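Local coordinates for protein hydroxyethylthiazole kinase (PDB 3HPD) that probably phosphorylates the hydroxyl group of 4-methyl-5-beta-hydroxyethylthiazole with magnesium and ATP, a step of thiamine diphosphate biosynthesis, at residues T22-M27 / S69-S74; V61-T66 / T193-A198; V94-G97 / R102-V105. All coordinates share one frame; numbering follows the deposited sequence.

Contact 1 (T22-M27 / S69-S74); sequences TNFVVM and SGWRRS
The indole of Trp71 reaches from helix 69-85 into the bend of segment 22-27, and every contact between the two segments is made by its ring system. Phe24 supplies the aromatic partner: its CE1 lies 3.6 Å from Trp71 CZ2, and its CZ approaches CZ2, NE1 and CE2 of the same indole. The planes are close to perpendicular, at 82°, but the approach is oblique, with 5.3 Å between the centroids of the Phe24 ring and the six-membered ring of Trp71. Met27 arrives from the opposite direction to Trp71. Because its chain bends at chi2 (-82°), the thioether turns back and brings methyl CE to 3.7 Å from Trp71 CH2. The third partner is backbone: Thr22 O stands 3.3 Å from Trp71 CZ3, a close approach without a hydrogen bond.

This tight part lies mainly at the six-membered end of the indole, with Phe24 CZ also near NE1, and all four residues involved are buried. The helix backbone stays well back, for the nearest pair of CA atoms, Thr22 and Trp71, is 8.9 Å apart. On the loose side, Arg73 is exposed and Ser69 and Arg72 are partly exposed; none of these three touches segment 22-27, and Arg72 instead forms a salt bridge with Glu108.

His45 stacks on the Trp71 ring, and Phe24 of the third subunit packs on it as well. Phe24 itself meets Phe24 of both other subunits edge-to-face, so the aromatic cluster continues across the trimer. Met27 also lies about 4 Å, side chain to side chain, from Met43, a predicted substrate-binding residue. The arrangement thus lies at a subunit interface, beside the probable thiazole pocket of a ribokinase-like alpha/beta fold.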
loop_
_atom_site.group_PDB
_atom_site.type_symbol
_atom_site.label_atom_id
_atom_site.label_comp_id
_atom_site.label_asym_id
_atom_site.label_seq_id
_atom_site.Cartn_x
_atom_site.Cartn_y
_atom_site.Cartn_z
ATOM N N THR A 22 7.477 -9.914 1.326
ATOM C CA THR A 22 6.043 -10.053 1.465
ATOM C C THR A 22 5.163 -9.705 0.260
ATOM O O THR A 22 5.661 -9.514 -0.852
ATOM C CB THR A 22 5.629 -9.238 2.714
ATOM O OG1 THR A 22 4.278 -9.531 3.073
ATOM C CG2 THR A 22 5.797 -7.739 2.449
ATOM N N ASN A 23 3.851 -9.634 0.481
ATOM C CA ASN A 23 2.922 -9.352 -0.611
ATOM C C ASN A 23 2.565 -7.874 -0.763
ATOM O O ASN A 23 2.652 -7.095 0.184
ATOM C CB ASN A 23 1.660 -10.232 -0.484
ATOM C CG ASN A 23 0.674 -9.731 0.557
ATOM O OD1 ASN A 23 0.099 -8.656 0.413
ATOM N ND2 ASN A 23 0.458 -10.528 1.604
ATOM N N PHE A 24 2.171 -7.500 -1.977
ATOM C CA PHE A 24 1.856 -6.115 -2.307
ATOM C C PHE A 24 0.752 -5.448 -1.511
ATOM O O PHE A 24 0.755 -4.228 -1.346
ATOM C CB PHE A 24 1.533 -6.007 -3.799
ATOM C CG PHE A 24 2.647 -6.476 -4.688
ATOM C CD1 PHE A 24 3.912 -5.901 -4.598
ATOM C CD2 PHE A 24 2.437 -7.496 -5.611
ATOM C CE1 PHE A 24 4.959 -6.346 -5.407
ATOM C CE2 PHE A 24 3.475 -7.947 -6.426
ATOM C CZ PHE A 24 4.738 -7.367 -6.327
ATOM N N VAL A 25 -0.191 -6.237 -1.020
ATOM C CA VAL A 25 -1.308 -5.690 -0.264
ATOM C C VAL A 25 -0.922 -5.279 1.154
ATOM O O VAL A 25 -1.525 -4.368 1.724
ATOM C CB VAL A 25 -2.465 -6.721 -0.181
ATOM C CG1 VAL A 25 -3.644 -6.141 0.593
ATOM C CG2 VAL A 25 -2.896 -7.127 -1.577
ATOM N N VAL A 26 0.097 -5.925 1.713
ATOM C CA VAL A 26 0.486 -5.640 3.094
ATOM C C VAL A 26 1.840 -4.969 3.314
ATOM O O VAL A 26 2.317 -4.888 4.448
ATOM C CB VAL A 26 0.437 -6.936 3.930
ATOM C CG1 VAL A 26 -0.903 -7.637 3.711
ATOM C CG2 VAL A 26 1.594 -7.859 3.544
ATOM N N MET A 27 2.448 -4.476 2.241
ATOM C CA MET A 27 3.750 -3.815 2.326
ATOM C C MET A 27 3.819 -2.706 3.378
ATOM O O MET A 27 4.654 -2.741 4.279
ATOM C CB MET A 27 4.123 -3.224 0.962
ATOM C CG MET A 27 4.578 -4.237 -0.086
ATOM S SD MET A 27 6.318 -4.711 0.088
ATOM C CE MET A 27 6.411 -6.085 -1.095
ATOM N N SER A 69 6.645 -16.247 -10.192
ATOM C CA SER A 69 7.894 -16.986 -10.355
ATOM C C SER A 69 9.118 -16.231 -9.844
ATOM O O SER A 69 10.021 -16.830 -9.255
ATOM C CB SER A 69 8.097 -17.378 -11.826
ATOM O OG SER A 69 8.148 -16.242 -12.667
ATOM N N GLY A 70 9.140 -14.921 -10.062
ATOM C CA GLY A 70 10.263 -14.118 -9.611
ATOM C C GLY A 70 10.374 -14.062 -8.099
ATOM O O GLY A 70 11.453 -14.263 -7.539
ATOM N N TRP A 71 9.262 -13.787 -7.426
ATOM C CA TRP A 71 9.277 -13.711 -5.971
ATOM C C TRP A 71 9.521 -15.072 -5.335
ATOM O O TRP A 71 10.130 -15.163 -4.268
ATOM C CB TRP A 71 7.968 -13.105 -5.451
ATOM C CG TRP A 71 7.877 -11.631 -5.711
ATOM C CD1 TRP A 71 7.678 -11.019 -6.917
ATOM C CD2 TRP A 71 8.051 -10.580 -4.754
ATOM N NE1 TRP A 71 7.723 -9.651 -6.771
ATOM C CE2 TRP A 71 7.952 -9.354 -5.451
ATOM C CE3 TRP A 71 8.289 -10.553 -3.373
ATOM C CZ2 TRP A 71 8.077 -8.114 -4.814
ATOM C CZ3 TRP A 71 8.415 -9.316 -2.739
ATOM C CH2 TRP A 71 8.311 -8.118 -3.462
ATOM N N ARG A 72 9.054 -16.130 -5.988
ATOM C CA ARG A 72 9.249 -17.481 -5.462
ATOM C C ARG A 72 10.745 -17.762 -5.367
ATOM O O ARG A 72 11.230 -18.296 -4.371
ATOM C CB ARG A 72 8.604 -18.520 -6.379
ATOM C CG ARG A 72 8.669 -19.942 -5.827
ATOM C CD ARG A 72 8.311 -20.972 -6.889
ATOM N NE ARG A 72 9.412 -21.175 -7.822
ATOM C CZ ARG A 72 10.504 -21.881 -7.544
ATOM N NH1 ARG A 72 10.637 -22.461 -6.358
ATOM N NH2 ARG A 72 11.471 -21.993 -8.444
ATOM N N ARG A 73 11.466 -17.397 -6.419
ATOM C CA ARG A 73 12.907 -17.596 -6.475
ATOM C C ARG A 73 13.565 -16.872 -5.304
ATOM O O ARG A 73 14.429 -17.429 -4.621
ATOM C CB ARG A 73 13.445 -17.059 -7.799
ATOM C CG ARG A 73 14.820 -17.566 -8.183
ATOM C CD ARG A 73 15.166 -17.115 -9.594
ATOM N NE ARG A 73 14.081 -17.414 -10.527
ATOM C CZ ARG A 73 13.407 -16.493 -11.210
ATOM N NH1 ARG A 73 13.702 -15.206 -11.071
ATOM N NH2 ARG A 73 12.428 -16.858 -12.030
ATOM N N SER A 74 13.146 -15.632 -5.066
ATOM C CA SER A 74 13.695 -14.844 -3.968
ATOM C C SER A 74 13.371 -15.459 -2.607
ATOM O O SER A 74 14.224 -15.514 -1.723
ATOM C CB SER A 74 13.161 -13.407 -4.020
ATOM O OG SER A 74 13.696 -12.696 -5.129
#

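Contact 2 (V61-T66 / T193-A198); sequences VINIGT and TGCMVA. With PO4 (phosphate ion), chain B.
Asn63 and Cys195 make the polar part of this contact, with one direct hydrogen bond and one through water. The amide ND2 of Asn63 donates to Cys195 SG at 3.0 Å, with an N-H...S angle of 157° and the sulfur lying in the amide plane. The same ND2 also donates to a water at 3.0 Å, which in turn donates to Cys195 O, so side chain and backbone of one helical residue are both tied to the strand. The CG of Asn63, anti to the backbone N (chi1 -176°), carries the amide across to the helix.

Asn63 OD1 accepts from Gly65 N at 2.9 Å, in the carbonyl plane, closing an Asx turn where the strand ends, and it accepts from Asn23 ND2 too. With both ends gripped, the amide has little scope to flip. A leucine in its place would probably leave Cys195 SG and the bridging water without their donor and Gly65 N and Asn23 ND2 without their acceptor, freeing the turn to shift.

Van der Waals packing is lighter: Val61 CG2 meets the carbonyl Ala198 O at 3.8 Å, and the apolar pair Val61 CG1 and Ala198 CB is 4.5 Å apart.

At the start of helix 193-205, a phosphate ion, probably from the crystallisation liquor, accepts a weak hydrogen bond from Gly194 N to its O2 (3.0 Å). Gly194 lies two residues after Gly192, a predicted substrate-binding residue, and the phosphate is consistent with an anion site at the helix N-terminus.

Strand 59-63 is hydrogen-bonded to its neighbours 17-21 and 89-92, Cys195 and Ala198 also touching Asp92. Helix 193-205 is backed by helix 210-231, while Ile62 is directed away from helix 193-205 and touches Met75 and Thr79 of helix 69-85.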
loop_
_atom_site.group_PDB
_atom_site.type_symbol
_atom_site.label_atom_id
_atom_site.label_comp_id
_atom_site.label_asym_id
_atom_site.label_seq_id
_atom_site.Cartn_x
_atom_site.Cartn_y
_atom_site.Cartn_z
ATOM N N VAL A 61 10.702 -12.717 7.462
ATOM C CA VAL A 61 9.285 -13.051 7.336
ATOM C C VAL A 61 8.960 -13.216 5.854
ATOM O O VAL A 61 9.195 -12.308 5.055
ATOM C CB VAL A 61 8.387 -11.937 7.937
ATOM C CG1 VAL A 61 6.911 -12.232 7.657
ATOM C CG2 VAL A 61 8.623 -11.840 9.440
ATOM N N ILE A 62 8.438 -14.386 5.494
ATOM C CA ILE A 62 8.073 -14.683 4.114
ATOM C C ILE A 62 6.553 -14.794 4.019
ATOM O O ILE A 62 5.926 -15.545 4.763
ATOM C CB ILE A 62 8.714 -16.009 3.637
ATOM C CG1 ILE A 62 10.240 -15.877 3.651
ATOM C CG2 ILE A 62 8.225 -16.349 2.227
ATOM C CD1 ILE A 62 10.981 -17.177 3.381
ATOM N N ASN A 63 5.971 -14.033 3.100
ATOM C CA ASN A 63 4.524 -14.005 2.903
ATOM C C ASN A 63 4.259 -14.160 1.403
ATOM O O ASN A 63 4.635 -13.296 0.614
ATOM C CB ASN A 63 3.985 -12.664 3.415
ATOM C CG ASN A 63 2.480 -12.571 3.341
ATOM O OD1 ASN A 63 1.880 -12.888 2.318
ATOM N ND2 ASN A 63 1.861 -12.120 4.427
ATOM N N ILE A 64 3.605 -15.252 1.018
ATOM C CA ILE A 64 3.335 -15.542 -0.396
ATOM C C ILE A 64 2.022 -15.002 -0.963
ATOM O O ILE A 64 1.591 -15.435 -2.032
ATOM C CB ILE A 64 3.351 -17.067 -0.645
ATOM C CG1 ILE A 64 2.179 -17.728 0.091
ATOM C CG2 ILE A 64 4.667 -17.658 -0.161
ATOM C CD1 ILE A 64 2.058 -19.229 -0.159
ATOM N N GLY A 65 1.407 -14.052 -0.263
ATOM C CA GLY A 65 0.133 -13.489 -0.694
ATOM C C GLY A 65 -0.042 -13.083 -2.151
ATOM O O GLY A 65 -1.123 -13.257 -2.722
ATOM N N THR A 66 1.000 -12.521 -2.754
ATOM C CA THR A 66 0.927 -12.095 -4.151
ATOM C C THR A 66 2.165 -12.561 -4.904
ATOM O O THR A 66 2.760 -11.804 -5.665
ATOM C CB THR A 66 0.840 -10.554 -4.273
ATOM O OG1 THR A 66 1.973 -9.959 -3.626
ATOM C CG2 THR A 66 -0.446 -10.033 -3.632
ATOM N N THR A 193 -4.641 -8.983 8.229
ATOM C CA THR A 193 -4.415 -8.931 9.668
ATOM C C THR A 193 -3.588 -10.135 10.116
ATOM O O THR A 193 -2.751 -10.027 11.011
ATOM C CB THR A 193 -5.742 -8.866 10.448
ATOM O OG1 THR A 193 -6.641 -9.865 9.959
ATOM C CG2 THR A 193 -6.376 -7.483 10.289
ATOM N N GLY A 194 -3.814 -11.285 9.489
ATOM C CA GLY A 194 -3.030 -12.456 9.836
ATOM C C GLY A 194 -1.593 -12.200 9.413
ATOM O O GLY A 194 -0.644 -12.663 10.052
ATOM N N CYS A 195 -1.434 -11.446 8.329
ATOM C CA CYS A 195 -0.112 -11.116 7.814
ATOM C C CYS A 195 0.587 -10.166 8.785
ATOM O O CYS A 195 1.810 -10.193 8.919
ATOM C CB CYS A 195 -0.225 -10.482 6.425
ATOM S SG CYS A 195 -0.984 -11.583 5.184
ATOM N N MET A 196 -0.194 -9.325 9.457
ATOM C CA MET A 196 0.374 -8.410 10.441
ATOM C C MET A 196 0.940 -9.257 11.574
ATOM O O MET A 196 2.025 -8.989 12.084
ATOM C CB MET A 196 -0.696 -7.474 11.006
ATOM C CG MET A 196 -1.220 -6.438 10.026
ATOM S SD MET A 196 -2.507 -5.432 10.804
ATOM C CE MET A 196 -2.619 -4.077 9.651
ATOM N N VAL A 197 0.192 -10.285 11.967
ATOM C CA VAL A 197 0.631 -11.169 13.042
ATOM C C VAL A 197 1.919 -11.899 12.663
ATOM O O VAL A 197 2.803 -12.078 13.496
ATOM C CB VAL A 197 -0.462 -12.203 13.401
ATOM C CG1 VAL A 197 0.076 -13.200 14.415
ATOM C CG2 VAL A 197 -1.674 -11.489 13.974
ATOM N N ALA A 198 2.026 -12.319 11.405
ATOM C CA ALA A 198 3.232 -13.008 10.950
ATOM C C ALA A 198 4.424 -12.061 11.036
ATOM O O ALA A 198 5.511 -12.449 11.467
ATOM C CB ALA A 198 3.054 -13.500 9.516
HETATM P P PO4 B . -6.456 -14.446 8.553
HETATM O O1 PO4 B . -5.777 -15.719 8.260
HETATM O O2 PO4 B . -5.516 -13.228 8.040
HETATM O O3 PO4 B . -6.470 -14.211 10.138
HETATM O O4 PO4 B . -7.828 -14.219 8.027
HETATM O O HOH W 1 3.369 -10.789 6.636
#

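Contact 3 (V94-G97 / R102-V105)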
loop_
_atom_site.group_PDB
_atom_site.type_symbol
_atom_site.label_atom_id
_atom_site.label_comp_id
_atom_site.label_asym_id
_atom_site.label_seq_id
_atom_site.Cartn_x
_atom_site.Cartn_y
_atom_site.Cartn_z
ATOM N N VAL A 94 -0.135 -17.645 2.838
ATOM C CA VAL A 94 -1.373 -17.033 2.372
ATOM C C VAL A 94 -1.948 -17.699 1.126
ATOM O O VAL A 94 -1.326 -17.707 0.066
ATOM C CB VAL A 94 -1.177 -15.529 2.072
ATOM C CG1 VAL A 94 -2.498 -14.904 1.639
ATOM C CG2 VAL A 94 -0.635 -14.820 3.309
ATOM N N GLY A 95 -3.141 -18.265 1.262
ATOM C CA GLY A 95 -3.774 -18.891 0.119
ATOM C C GLY A 95 -3.410 -20.335 -0.158
ATOM O O GLY A 95 -3.878 -20.899 -1.146
ATOM N N ALA A 96 -2.574 -20.938 0.684
ATOM C CA ALA A 96 -2.222 -22.339 0.482
ATOM C C ALA A 96 -3.551 -23.092 0.497
ATOM O O ALA A 96 -4.423 -22.802 1.315
ATOM C CB ALA A 96 -1.314 -22.832 1.603
ATOM N N GLY A 97 -3.713 -24.044 -0.416
ATOM C CA GLY A 97 -4.958 -24.787 -0.484
ATOM C C GLY A 97 -5.899 -24.187 -1.516
ATOM O O GLY A 97 -6.782 -24.873 -2.037
ATOM N N ARG A 102 0.490 -21.988 -4.691
ATOM C CA ARG A 102 0.745 -21.531 -3.330
ATOM C C ARG A 102 1.055 -22.683 -2.385
ATOM O O ARG A 102 1.907 -22.562 -1.507
ATOM C CB ARG A 102 -0.451 -20.725 -2.821
ATOM C CG ARG A 102 -0.663 -19.480 -3.649
ATOM C CD ARG A 102 -1.845 -18.664 -3.200
ATOM N NE ARG A 102 -1.970 -17.487 -4.050
ATOM C CZ ARG A 102 -2.107 -16.249 -3.598
ATOM N NH1 ARG A 102 -2.139 -16.019 -2.291
ATOM N NH2 ARG A 102 -2.196 -15.241 -4.453
ATOM N N THR A 103 0.366 -23.802 -2.573
ATOM C CA THR A 103 0.596 -24.977 -1.742
ATOM C C THR A 103 1.997 -25.510 -2.029
ATOM O O THR A 103 2.758 -25.833 -1.112
ATOM C CB THR A 103 -0.433 -26.084 -2.051
ATOM O OG1 THR A 103 -1.755 -25.576 -1.840
ATOM C CG2 THR A 103 -0.209 -27.292 -1.144
ATOM N N ARG A 104 2.331 -25.592 -3.314
ATOM C CA ARG A 104 3.634 -26.090 -3.744
ATOM C C ARG A 104 4.790 -25.255 -3.200
ATOM O O ARG A 104 5.744 -25.797 -2.637
ATOM C CB ARG A 104 3.702 -26.137 -5.277
ATOM C CG ARG A 104 5.085 -26.468 -5.819
ATOM C CD ARG A 104 5.082 -26.784 -7.318
ATOM N NE ARG A 104 4.658 -25.663 -8.158
ATOM C CZ ARG A 104 3.454 -25.556 -8.715
ATOM N NH1 ARG A 104 2.545 -26.503 -8.521
ATOM N NH2 ARG A 104 3.161 -24.512 -9.480
ATOM N N VAL A 105 4.706 -23.940 -3.367
ATOM C CA VAL A 105 5.763 -23.055 -2.887
ATOM C C VAL A 105 5.882 -23.104 -1.365
ATOM O O VAL A 105 6.988 -23.076 -0.821
ATOM C CB VAL A 105 5.520 -21.598 -3.340
ATOM C CG1 VAL A 105 6.579 -20.681 -2.749
ATOM C CG2 VAL A 105 5.543 -21.525 -4.867
#
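At the edge of the Arg102 guanidinium, near its plane, lies the carbonyl of Val94, while Gly95 CA approaches the group obliquely. NH1 donates to Val94 O at 3.0 Å with an N-H...O angle of 153°. The oxygen is only 13° out of the guanidinium plane, but seen from the acceptor the donor stands above the carbonyl plane, 54° out of it, and does not use a lone pair direction.

The chain of Arg102 is extended from CG to NE, and this lays its methylenes along the loop: CD is 3.7 Å from Gly95 O, and CB is 4.1 Å from Ala96 CA. Beside it, the Val94 side chain runs in the same direction. A CB on Gly95 would run into Arg102 CD, and the backbone angles of Gly95 disfavour a side chain as well.

Thr103, the next residue of the helix, holds the last residue of segment 94-97. Its OG1 accepts from Gly97 N at 2.9 Å and also bonds to Thr99 O, linking the loop to the first turn of helix 100-112. Since Gly97 N is the donor, the hydroxyl proton is available for the second bond.

The strongest polar partner of Arg102 lies in another chain: NE forms a salt bridge with Glu49 of the second subunit, and NH2 makes a weak hydrogen bond to Gly65 O. Gly95 N is taken by Glu123. Chemically, then, one guanidinium joins a neutral backbone carbonyl, Val94 O, to a carboxylate of another subunit, so the loop and the interface share a single cationic group.

In the fold
Contacts 1 and 2 have centres about 10 Å apart and join directly where Phe24 N lies 3.0 Å from Thr66 OG1, beside the Asn23-Asn63 bond. Contact 3 falls within the chain spanned by contact 2, about 12 Å from it between centres; Ile64 CG1 comes to 3.5 Å from Val94 O. Contacts 1 and 3 meet more lightly, through Arg72 and Val105. Segments 22-27, 61-66 and 94-97 all lie at or just after the C-terminal ends of parallel strands, where ribokinase-like enzymes place their active sites. Contact 2 carries the phosphate at Gly194, and its Ala198 side chain is about 4 Å from that of Lys118, a predicted ATP-binding residue; contact 1 borders Met43 on the predicted substrate side.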